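Local atomic coordinates of predicted sugar phosphatases of the HAD superfamily (Cytophaga hutchinsonii, PDB entry 2HX1), a protein that is probably a magnesium-dependent phosphatase of the HAD superfamily that hydrolyses sugar phosphates, its physiological substrate not being established. Residues K79-I91 against I200-A213. Sequence-based numbering, arbitrary orientation. Where two conformers were deposited one is given.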
loop_
_atom_site.group_PDB
_atom_site.type_symbol
_atom_site.label_atom_id
_atom_site.label_comp_id
_atom_site.label_asym_id
_atom_site.label_seq_id
_atom_site.Cartn_x
_atom_site.Cartn_y
_atom_site.Cartn_z
ATOM N N LYS A 79 -4.657 -15.364 -34.332
ATOM C CA LYS A 79 -4.988 -16.106 -33.118
ATOM C C LYS A 79 -4.409 -15.445 -31.871
ATOM O O LYS A 79 -4.680 -15.901 -30.763
ATOM C CB LYS A 79 -4.461 -17.531 -33.210
ATOM C CG LYS A 79 -4.821 -18.264 -34.500
ATOM C CD LYS A 79 -5.871 -19.350 -34.348
ATOM C CE LYS A 79 -5.880 -20.278 -35.599
ATOM N NZ LYS A 79 -4.516 -20.795 -36.057
ATOM N N ILE A 80 -3.599 -14.397 -32.062
ATOM C CA ILE A 80 -2.947 -13.704 -30.962
ATOM C C ILE A 80 -3.653 -12.387 -30.624
ATOM O O ILE A 80 -3.627 -11.413 -31.389
ATOM C CB ILE A 80 -1.461 -13.472 -31.249
ATOM C CG1 ILE A 80 -0.789 -14.810 -31.621
ATOM C CG2 ILE A 80 -0.771 -12.861 -30.033
ATOM C CD1 ILE A 80 0.692 -14.787 -31.705
ATOM N N ILE A 81 -4.279 -12.374 -29.464
ATOM C CA ILE A 81 -4.926 -11.182 -28.949
ATOM C C ILE A 81 -4.053 -10.633 -27.831
ATOM O O ILE A 81 -3.851 -11.279 -26.820
ATOM C CB ILE A 81 -6.329 -11.493 -28.386
ATOM C CG1 ILE A 81 -7.180 -12.275 -29.407
ATOM C CG2 ILE A 81 -6.997 -10.193 -27.974
ATOM C CD1 ILE A 81 -8.402 -13.001 -28.771
ATOM N N SER A 82 -3.540 -9.430 -28.019
ATOM C CA SER A 82 -2.526 -8.883 -27.158
ATOM C C SER A 82 -2.969 -7.545 -26.602
ATOM O O SER A 82 -3.674 -6.798 -27.286
ATOM C CB SER A 82 -1.292 -8.684 -28.055
ATOM O OG SER A 82 -0.391 -7.742 -27.540
ATOM N N SER A 83 -2.490 -7.194 -25.418
ATOM C CA SER A 83 -2.904 -5.931 -24.804
ATOM C C SER A 83 -2.340 -4.740 -25.580
ATOM O O SER A 83 -2.891 -3.642 -25.515
ATOM C CB SER A 83 -2.535 -5.867 -23.328
ATOM O OG SER A 83 -1.148 -5.829 -23.164
ATOM N N GLY A 84 -1.285 -4.958 -26.359
ATOM C CA GLY A 84 -0.782 -3.905 -27.242
ATOM C C GLY A 84 -1.813 -3.394 -28.236
ATOM O O GLY A 84 -1.756 -2.228 -28.659
HETATM N N MSE A 85 -2.774 -4.247 -28.592
HETATM C CA MSE A 85 -3.860 -3.827 -29.475
HETATM C C MSE A 85 -4.747 -2.780 -28.795
HETATM O O MSE A 85 -5.231 -1.841 -29.444
HETATM C CB MSE A 85 -4.683 -5.034 -29.901
HETATM C CG MSE A 85 -3.882 -5.988 -30.814
HETATM SE SE MSE A 85 -4.570 -7.807 -30.873
HETATM C CE MSE A 85 -6.486 -7.421 -31.316
ATOM N N ILE A 86 -4.953 -2.932 -27.486
ATOM C CA ILE A 86 -5.756 -1.994 -26.745
ATOM C C ILE A 86 -5.042 -0.658 -26.674
ATOM O O ILE A 86 -5.645 0.402 -26.904
ATOM C CB ILE A 86 -6.045 -2.438 -25.297
ATOM C CG1 ILE A 86 -6.733 -3.806 -25.246
ATOM C CG2 ILE A 86 -6.917 -1.376 -24.612
ATOM C CD1 ILE A 86 -6.806 -4.372 -23.846
ATOM N N THR A 87 -3.757 -0.705 -26.352
ATOM C CA THR A 87 -2.936 0.490 -26.273
ATOM C C THR A 87 -2.999 1.288 -27.579
ATOM O O THR A 87 -3.201 2.485 -27.556
ATOM C CB THR A 87 -1.491 0.131 -26.024
ATOM O OG1 THR A 87 -1.380 -0.512 -24.755
ATOM C CG2 THR A 87 -0.609 1.360 -26.045
ATOM N N LYS A 88 -2.799 0.603 -28.695
ATOM C CA LYS A 88 -2.840 1.200 -30.012
ATOM C C LYS A 88 -4.156 1.913 -30.250
ATOM O O LYS A 88 -4.157 3.045 -30.716
ATOM C CB LYS A 88 -2.651 0.123 -31.094
ATOM C CG LYS A 88 -2.409 0.655 -32.506
ATOM C CD LYS A 88 -1.527 -0.324 -33.304
ATOM C CE LYS A 88 -1.234 0.152 -34.742
ATOM N NZ LYS A 88 -0.479 1.436 -34.807
ATOM N N GLU A 89 -5.269 1.247 -29.944
ATOM C CA GLU A 89 -6.591 1.844 -30.155
ATOM C C GLU A 89 -6.824 3.033 -29.244
ATOM O O GLU A 89 -7.523 3.981 -29.627
ATOM C CB GLU A 89 -7.727 0.832 -29.921
ATOM C CG GLU A 89 -7.771 -0.322 -30.939
ATOM N N TYR A 90 -6.253 2.977 -28.036
ATOM C CA TYR A 90 -6.378 4.069 -27.074
ATOM C C TYR A 90 -5.634 5.304 -27.538
ATOM O O TYR A 90 -6.176 6.396 -27.471
ATOM C CB TYR A 90 -5.893 3.659 -25.684
ATOM C CG TYR A 90 -6.216 4.684 -24.617
ATOM C CD1 TYR A 90 -5.383 5.783 -24.392
ATOM C CD2 TYR A 90 -7.351 4.556 -23.835
ATOM C CE1 TYR A 90 -5.677 6.736 -23.406
ATOM C CE2 TYR A 90 -7.672 5.516 -22.878
ATOM C CZ TYR A 90 -6.826 6.594 -22.668
ATOM O OH TYR A 90 -7.119 7.511 -21.692
ATOM N N ILE A 91 -4.406 5.122 -28.026
ATOM C CA ILE A 91 -3.624 6.210 -28.593
ATOM C C ILE A 91 -4.318 6.833 -29.789
ATOM O O ILE A 91 -4.443 8.054 -29.866
ATOM C CB ILE A 91 -2.223 5.729 -28.998
ATOM C CG1 ILE A 91 -1.406 5.413 -27.742
ATOM C CG2 ILE A 91 -1.494 6.797 -29.818
ATOM C CD1 ILE A 91 -0.124 4.670 -28.053
ATOM N N ILE A 200 -2.469 3.904 -16.470
ATOM C CA ILE A 200 -3.557 3.144 -17.072
ATOM C C ILE A 200 -2.953 1.816 -17.480
ATOM O O ILE A 200 -1.984 1.768 -18.262
ATOM C CB ILE A 200 -4.118 3.809 -18.348
ATOM C CG1 ILE A 200 -4.690 5.217 -18.053
ATOM C CG2 ILE A 200 -5.232 2.913 -18.934
ATOM C CD1 ILE A 200 -4.472 6.250 -19.156
ATOM N N ARG A 201 -3.502 0.743 -16.936
ATOM C CA ARG A 201 -3.021 -0.599 -17.217
ATOM C C ARG A 201 -4.006 -1.375 -18.099
ATOM O O ARG A 201 -5.171 -1.458 -17.779
ATOM C CB ARG A 201 -2.821 -1.325 -15.891
ATOM C CG ARG A 201 -1.527 -0.866 -15.166
ATOM C CD ARG A 201 -1.445 -1.377 -13.761
ATOM N NE ARG A 201 -0.201 -0.934 -13.123
ATOM C CZ ARG A 201 0.930 -1.639 -13.058
ATOM N NH1 ARG A 201 1.020 -2.857 -13.592
ATOM N NH2 ARG A 201 1.993 -1.118 -12.443
ATOM N N PHE A 202 -3.523 -1.941 -19.197
ATOM C CA PHE A 202 -4.368 -2.684 -20.139
ATOM C C PHE A 202 -4.029 -4.144 -20.071
ATOM O O PHE A 202 -2.854 -4.522 -19.890
ATOM C CB PHE A 202 -4.159 -2.194 -21.572
ATOM C CG PHE A 202 -4.703 -0.785 -21.833
ATOM C CD1 PHE A 202 -6.018 -0.462 -21.527
ATOM C CD2 PHE A 202 -3.905 0.180 -22.414
ATOM C CE1 PHE A 202 -6.533 0.810 -21.794
ATOM C CE2 PHE A 202 -4.412 1.453 -22.685
ATOM C CZ PHE A 202 -5.722 1.759 -22.369
ATOM N N GLY A 203 -5.065 -4.959 -20.207
ATOM C CA GLY A 203 -4.910 -6.398 -20.286
ATOM C C GLY A 203 -5.525 -7.060 -19.095
ATOM O O GLY A 203 -6.112 -6.400 -18.228
ATOM N N LYS A 204 -5.335 -8.380 -19.038
ATOM C CA LYS A 204 -5.867 -9.205 -17.961
ATOM C C LYS A 204 -5.400 -8.615 -16.636
ATOM O O LYS A 204 -4.247 -8.219 -16.530
ATOM C CB LYS A 204 -5.374 -10.659 -18.095
ATOM C CG LYS A 204 -5.616 -11.314 -19.492
ATOM C CD LYS A 204 -4.906 -12.654 -19.611
ATOM C CE LYS A 204 -3.395 -12.513 -19.783
ATOM N NZ LYS A 204 -2.770 -13.790 -20.162
ATOM N N PRO A 205 -6.272 -8.604 -15.613
ATOM C CA PRO A 205 -7.607 -9.197 -15.477
ATOM C C PRO A 205 -8.809 -8.385 -16.017
ATOM O O PRO A 205 -9.971 -8.743 -15.736
ATOM C CB PRO A 205 -7.749 -9.318 -13.970
ATOM C CG PRO A 205 -7.037 -8.114 -13.452
ATOM C CD PRO A 205 -5.842 -7.947 -14.368
ATOM N N ASP A 206 -8.548 -7.319 -16.779
ATOM C CA ASP A 206 -9.619 -6.608 -17.502
ATOM C C ASP A 206 -10.187 -7.595 -18.518
ATOM O O ASP A 206 -9.602 -8.657 -18.737
ATOM C CB ASP A 206 -9.098 -5.386 -18.273
ATOM C CG ASP A 206 -8.616 -4.229 -17.362
ATOM O OD1 ASP A 206 -8.838 -4.252 -16.108
ATOM O OD2 ASP A 206 -8.034 -3.274 -17.950
ATOM N N SER A 207 -11.305 -7.219 -19.142
ATOM C CA SER A 207 -12.099 -8.128 -19.960
ATOM C C SER A 207 -12.238 -7.717 -21.427
ATOM O O SER A 207 -12.961 -8.402 -22.181
ATOM C CB SER A 207 -13.484 -8.258 -19.357
ATOM O OG SER A 207 -14.211 -7.057 -19.518
ATOM N N GLN A 208 -11.568 -6.630 -21.845
ATOM C CA GLN A 208 -11.707 -6.155 -23.232
ATOM C C GLN A 208 -11.229 -7.164 -24.240
ATOM O O GLN A 208 -11.878 -7.359 -25.256
ATOM C CB GLN A 208 -11.021 -4.794 -23.489
ATOM C CG GLN A 208 -11.669 -3.606 -22.734
ATOM C CD GLN A 208 -11.290 -2.228 -23.307
ATOM O OE1 GLN A 208 -11.704 -1.880 -24.405
ATOM N NE2 GLN A 208 -10.509 -1.445 -22.552
HETATM N N MSE A 209 -10.109 -7.821 -23.964
HETATM C CA MSE A 209 -9.553 -8.764 -24.938
HETATM C C MSE A 209 -10.459 -9.985 -25.083
HETATM O O MSE A 209 -10.708 -10.472 -26.237
HETATM C CB MSE A 209 -8.150 -9.189 -24.567
HETATM C CG MSE A 209 -7.091 -8.137 -24.868
HETATM SE SE MSE A 209 -5.316 -8.811 -24.433
HETATM C CE MSE A 209 -5.447 -9.209 -22.539
ATOM N N PHE A 210 -10.943 -10.458 -23.923
ATOM C CA PHE A 210 -11.892 -11.565 -23.856
ATOM C C PHE A 210 -13.114 -11.217 -24.675
ATOM O O PHE A 210 -13.591 -12.019 -25.444
ATOM C CB PHE A 210 -12.369 -11.844 -22.422
ATOM C CG PHE A 210 -11.293 -12.309 -21.460
ATOM C CD1 PHE A 210 -10.212 -13.055 -21.873
ATOM C CD2 PHE A 210 -11.399 -11.998 -20.113
ATOM C CE1 PHE A 210 -9.247 -13.486 -20.951
ATOM C CE2 PHE A 210 -10.450 -12.402 -19.202
ATOM C CZ PHE A 210 -9.366 -13.158 -19.617
HETATM N N MSE A 211 -13.626 -10.014 -24.501
HETATM C CA MSE A 211 -14.836 -9.601 -25.193
HETATM C C MSE A 211 -14.643 -9.570 -26.728
HETATM O O MSE A 211 -15.544 -9.896 -27.499
HETATM C CB MSE A 211 -15.271 -8.233 -24.661
HETATM C CG MSE A 211 -16.580 -7.746 -25.237
HETATM SE SE MSE A 211 -18.128 -9.029 -25.084
HETATM C CE MSE A 211 -18.919 -8.627 -23.266
ATOM N N PHE A 212 -13.461 -9.152 -27.154
ATOM C CA PHE A 212 -13.100 -9.116 -28.569
ATOM C C PHE A 212 -13.105 -10.529 -29.188
ATOM O O PHE A 212 -13.718 -10.763 -30.230
ATOM C CB PHE A 212 -11.733 -8.414 -28.725
ATOM C CG PHE A 212 -11.234 -8.397 -30.123
ATOM C CD1 PHE A 212 -11.788 -7.546 -31.051
ATOM C CD2 PHE A 212 -10.246 -9.276 -30.527
ATOM C CE1 PHE A 212 -11.336 -7.551 -32.363
ATOM C CE2 PHE A 212 -9.808 -9.308 -31.835
ATOM C CZ PHE A 212 -10.336 -8.448 -32.750
ATOM N N ALA A 213 -12.472 -11.475 -28.497
ATOM C CA ALA A 213 -12.412 -12.870 -28.929
ATOM C C ALA A 213 -13.812 -13.471 -28.902
ATOM O O ALA A 213 -14.216 -14.165 -29.834
ATOM C CB ALA A 213 -11.483 -13.688 -28.023
#
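F202 and I86 meet where the two α/β units of this HAD-type chain join. Within this chain, strand 80-82 is an outermost strand of the six-stranded parallel Rossmann-like sheet, and strand 199-202 is one of the smaller five-stranded sheet. The chain passes between the sheets at both places, through helix 83-94 and through the turn at G203 to helix 208-218.

The aromatic contacts centre on F202. I86 CG2 makes a CH-pi contact over one face, 3.6 Å from the ring centroid. I200 CG2 lies on the opposite face, so the ring is sandwiched. Y90 CD2 comes to the ring edge, 3.6 Å from F202 CZ, with the two ring planes at 53°. T87 OG1 approaches F202 CD2 obliquely. With an alanine in place of F202, I86 CG2 would probably lose the ring face it rests on and Y90 its neighbour, opening a gap between helix 83-94 and strand 199-202.

Apolar packing continues toward the larger sheet. I81 CG2 lies 3.7 Å from M209 CG, and I86 CD1 meets that same carbon. M85 CE touches F212 CE2 at the more exposed margin. I81, M85 and I86 have two conformers; their contacts are those of one.

S82 OG N-caps the helix by accepting from G84 N at 3.2 Å, and it also bonds to D55 O. M209, a selenomethionine, bends at chi3 (-60°), and its SE ends 3.4 Å from S83 N.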